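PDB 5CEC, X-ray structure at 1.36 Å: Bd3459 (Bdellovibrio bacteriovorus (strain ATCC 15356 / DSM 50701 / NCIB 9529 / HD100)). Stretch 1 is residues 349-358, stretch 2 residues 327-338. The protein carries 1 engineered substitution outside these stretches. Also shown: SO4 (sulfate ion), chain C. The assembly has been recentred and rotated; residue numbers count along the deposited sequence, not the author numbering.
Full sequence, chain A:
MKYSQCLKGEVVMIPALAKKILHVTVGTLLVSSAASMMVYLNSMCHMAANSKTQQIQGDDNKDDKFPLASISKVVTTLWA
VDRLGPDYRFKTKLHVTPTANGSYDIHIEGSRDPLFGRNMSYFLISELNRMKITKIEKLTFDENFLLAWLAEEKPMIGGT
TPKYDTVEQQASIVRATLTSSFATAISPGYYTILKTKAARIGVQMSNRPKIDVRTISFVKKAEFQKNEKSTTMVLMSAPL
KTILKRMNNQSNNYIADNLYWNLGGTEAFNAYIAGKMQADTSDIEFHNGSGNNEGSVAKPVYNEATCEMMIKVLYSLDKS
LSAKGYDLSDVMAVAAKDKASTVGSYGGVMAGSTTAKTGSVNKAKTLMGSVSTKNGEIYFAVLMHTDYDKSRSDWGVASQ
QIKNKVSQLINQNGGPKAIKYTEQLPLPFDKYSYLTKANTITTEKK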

# COMPACT_ATOMS: atom_id res chain seq x y z
N VAL A 349 -2.71 9.17 17.97
CA VAL A 349 -1.69 10.21 17.84
C VAL A 349 -0.93 10.17 16.51
O VAL A 349 -0.31 11.16 16.14
CB VAL A 349 -0.70 10.20 19.00
CG1 VAL A 349 -1.42 10.58 20.28
CG2 VAL A 349 0.06 8.89 19.14
N MET A 350 -0.97 9.05 15.79
CA MET A 350 -0.33 9.00 14.48
C MET A 350 -1.04 9.80 13.40
O MET A 350 -0.42 10.18 12.42
CB MET A 350 -0.22 7.56 13.98
CG MET A 350 0.81 6.73 14.75
SD MET A 350 0.91 5.01 14.26
CE MET A 350 -0.70 4.38 14.73
N ALA A 351 -2.35 9.96 13.53
CA ALA A 351 -3.13 10.61 12.48
C ALA A 351 -2.58 12.00 12.23
O ALA A 351 -2.51 12.80 13.13
CB ALA A 351 -4.60 10.63 12.86
N GLY A 352 -2.22 12.27 10.98
CA GLY A 352 -1.73 13.57 10.55
C GLY A 352 -0.31 13.91 10.94
O GLY A 352 0.18 14.97 10.54
N SER A 353 0.32 13.09 11.78
CA SER A 353 1.68 13.36 12.27
C SER A 353 2.72 12.42 11.69
O SER A 353 3.91 12.69 11.79
CB SER A 353 1.72 13.17 13.79
OG SER A 353 1.53 11.82 14.15
N THR A 354 2.28 11.29 11.14
CA THR A 354 3.15 10.15 10.86
C THR A 354 3.16 9.87 9.37
O THR A 354 2.10 9.77 8.75
CB THR A 354 2.67 8.95 11.66
OG1 THR A 354 2.75 9.29 13.05
CG2 THR A 354 3.52 7.72 11.42
N THR A 355 4.36 9.75 8.82
CA THR A 355 4.58 9.43 7.41
C THR A 355 5.21 8.06 7.43
O THR A 355 6.28 7.91 8.02
CB THR A 355 5.49 10.45 6.72
OG1 THR A 355 4.98 11.78 6.96
CG2 THR A 355 5.61 10.23 5.27
N ALA A 356 4.61 7.06 6.82
CA ALA A 356 5.06 5.68 7.07
C ALA A 356 4.72 4.72 5.94
O ALA A 356 3.75 4.94 5.19
CB ALA A 356 4.50 5.14 8.37
N LYS A 357 5.51 3.65 5.87
CA LYS A 357 5.33 2.55 4.95
C LYS A 357 5.16 1.28 5.78
O LYS A 357 5.91 1.01 6.68
CB LYS A 357 6.56 2.40 4.04
CG LYS A 357 6.47 1.24 3.03
CD LYS A 357 5.52 1.57 1.87
CE LYS A 357 5.09 0.31 1.12
NZ LYS A 357 4.07 -0.47 1.88
N THR A 358 4.15 0.50 5.42
CA THR A 358 3.83 -0.79 6.01
C THR A 358 4.52 -1.96 5.30
O THR A 358 4.93 -1.86 4.14
CB THR A 358 2.32 -0.99 5.91
OG1 THR A 358 1.91 -0.78 4.57
CG2 THR A 358 1.55 -0.04 6.82
S SO4 C . 1.60 -3.98 2.72
O1 SO4 C . 0.17 -4.05 2.29
O2 SO4 C . 1.85 -4.66 4.00
O3 SO4 C . 2.46 -4.52 1.56
O4 SO4 C . 2.01 -2.57 2.82
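Stretch 2, residues 327-338: DLSDVMAVAAKD

Stretch 2 lies antiparallel to stretch 1, so that Ala351 lies against Ala336, Thr355 against Val334 and Ala356 against Ala333, the order reversing along the chain. The pairing is short, held by three backbone hydrogen bonds, with alanines and a glycine along much of it; together the two stretches bury 524 Å² against each other.

Stretch 1 opens with the end of a 3-10 segment. Val349 stays out of reach, although its O takes the hydroxyl of Ser353, OG to O 2.8 Å, a bond that helps to tie up the turn. Met350 makes the first contact: its O lies 3.4 Å from Ala335 CB, and its own CB is 4.3 Å from that same CB, while the far end of the methionine leads away. Ala351 follows with its CB 3.5 Å from Ala336 CB, the two methyl groups meeting where the backbones are close, CA to CA 4.9 Å. Ala336, like Gly352, has positive phi (69°), and its CB points toward stretch 1.

Gly352 supplies the first backbone bond. Its N donates to Ala335 O at 2.9 Å, nearly straight at 169°, and its CA packs 4.0 Å from Lys337 CG. The phi of 76° by itself favours glycine; an ideal CB here would stand 4.4 Å from Lys337 CG, so the neighbouring stretch does not forbid one. Ser353 then turns its side chain away, and the chain passes into the strand that begins at Thr354.

From Thr354 the two backbones exchange bonds. Ala335 N donates to Thr354 O at 2.8 Å, so Ala335 is held through both its N and its O, one to each side of the turn at Ser353. The same Thr354 O also receives a CA-H...O contact from Val334 CA at 3.4 Å.

Thr355 faces Val334 as a non-hydrogen-bonded antiparallel pair, CA to CA 4.4 Å, with both side chains on the same face of the sheet. Its CA makes a CA-H...O contact with Ala333 O at 3.2 Å. This residue has the largest area covered by stretch 2: in the m rotamer, its CG2 lies 3.7 Å from Met332 CB and 3.8 Å from Leu328 C, while its OG1 accepts a bond from a water at 3.0 Å. That water bridges to Ser329 N, also 3.0 Å away but weakly bonded. The CG2 methyl of Thr355 thus packs on stretch 2 while its OG1 accepts a bond from the water.

Ala356 N donates to Ala333 O at 2.8 Å. The return bond is replaced by water, which accepts from Ala333 N at 2.9 Å and donates to Ala356 O at 2.8 Å; the ladder loosens here. Met332 covers the departing strand, its CE 3.9 Å from Ala356 C and 3.8 Å from Lys357 N. Lys357 leads its end away, NZ reaching Thr358 O at 2.8 Å, and Thr358, beyond stretch 2, binds a sulfate ion, OG1 to O4 2.5 Å.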

# COMPACT_ATOMS: atom_id res chain seq x y z
N ASP A 327 9.55 16.74 1.12
CA ASP A 327 9.46 16.09 2.42
C ASP A 327 9.17 14.58 2.18
O ASP A 327 8.81 14.15 1.05
CB ASP A 327 8.23 16.62 3.23
CG ASP A 327 8.32 18.10 3.59
OD1 ASP A 327 9.41 18.66 3.69
OD2 ASP A 327 7.25 18.70 3.82
N LEU A 328 9.31 13.77 3.22
CA LEU A 328 8.98 12.35 3.09
C LEU A 328 7.52 12.17 2.61
O LEU A 328 7.24 11.24 1.85
CB LEU A 328 9.23 11.59 4.39
CG LEU A 328 10.70 11.34 4.78
CD1 LEU A 328 10.82 10.73 6.14
CD2 LEU A 328 11.40 10.48 3.74
N SER A 329 6.63 13.09 2.99
CA SER A 329 5.22 13.02 2.56
C SER A 329 5.00 13.23 1.05
O SER A 329 3.91 13.01 0.57
CB SER A 329 4.39 14.04 3.32
OG SER A 329 4.84 15.35 3.01
N ASP A 330 6.04 13.67 0.33
CA ASP A 330 5.96 13.71 -1.12
C ASP A 330 6.16 12.38 -1.81
O ASP A 330 5.87 12.25 -2.97
CB ASP A 330 6.89 14.79 -1.67
CG ASP A 330 6.49 16.17 -1.20
OD1 ASP A 330 5.33 16.55 -1.44
OD2 ASP A 330 7.31 16.87 -0.59
N VAL A 331 6.65 11.39 -1.07
CA VAL A 331 6.86 10.06 -1.63
C VAL A 331 6.34 8.89 -0.79
O VAL A 331 6.34 7.77 -1.27
CB VAL A 331 8.35 9.80 -1.98
CG1 VAL A 331 8.86 10.84 -2.98
CG2 VAL A 331 9.22 9.75 -0.74
N MET A 332 5.89 9.16 0.42
CA MET A 332 5.40 8.14 1.36
C MET A 332 4.10 8.59 1.98
O MET A 332 3.77 9.79 1.96
CB MET A 332 6.38 7.88 2.51
CG MET A 332 7.60 7.10 2.09
SD MET A 332 8.92 7.10 3.32
CE MET A 332 8.08 6.18 4.60
N ALA A 333 3.30 7.61 2.41
CA ALA A 333 1.92 7.86 2.84
C ALA A 333 1.87 8.51 4.21
O ALA A 333 2.69 8.22 5.09
CB ALA A 333 1.18 6.55 2.87
N VAL A 334 0.86 9.34 4.41
CA VAL A 334 0.62 10.06 5.66
C VAL A 334 -0.59 9.45 6.36
O VAL A 334 -1.71 9.36 5.80
CB VAL A 334 0.41 11.56 5.42
CG1 VAL A 334 0.18 12.28 6.73
CG2 VAL A 334 1.63 12.14 4.71
N ALA A 335 -0.35 9.00 7.59
CA ALA A 335 -1.38 8.34 8.38
C ALA A 335 -2.65 9.20 8.47
O ALA A 335 -2.58 10.41 8.80
CB ALA A 335 -0.89 8.09 9.78
N ALA A 336 -3.78 8.58 8.16
CA ALA A 336 -5.12 9.18 8.20
C ALA A 336 -5.42 10.24 7.17
O ALA A 336 -6.56 10.58 6.99
CB ALA A 336 -5.48 9.66 9.60
N LYS A 337 -4.41 10.79 6.53
CA LYS A 337 -4.60 11.82 5.51
C LYS A 337 -4.66 11.23 4.11
O LYS A 337 -5.43 11.67 3.29
CB LYS A 337 -3.46 12.84 5.59
CG LYS A 337 -3.38 13.53 6.95
CD LYS A 337 -4.39 14.66 7.06
CE LYS A 337 -3.88 15.92 6.34
NZ LYS A 337 -4.60 17.15 6.76
N ASP A 338 -3.78 10.26 3.82
CA ASP A 338 -3.81 9.54 2.54
C ASP A 338 -4.79 8.39 2.69
O ASP A 338 -4.46 7.28 3.11
CB ASP A 338 -2.41 9.11 2.11
CG ASP A 338 -1.55 10.29 1.72
OD1 ASP A 338 -2.10 11.17 0.97
OD2 ASP A 338 -0.39 10.35 2.12
O HOH W 1 6.64 13.99 5.90
O HOH W 2 4.20 4.88 2.47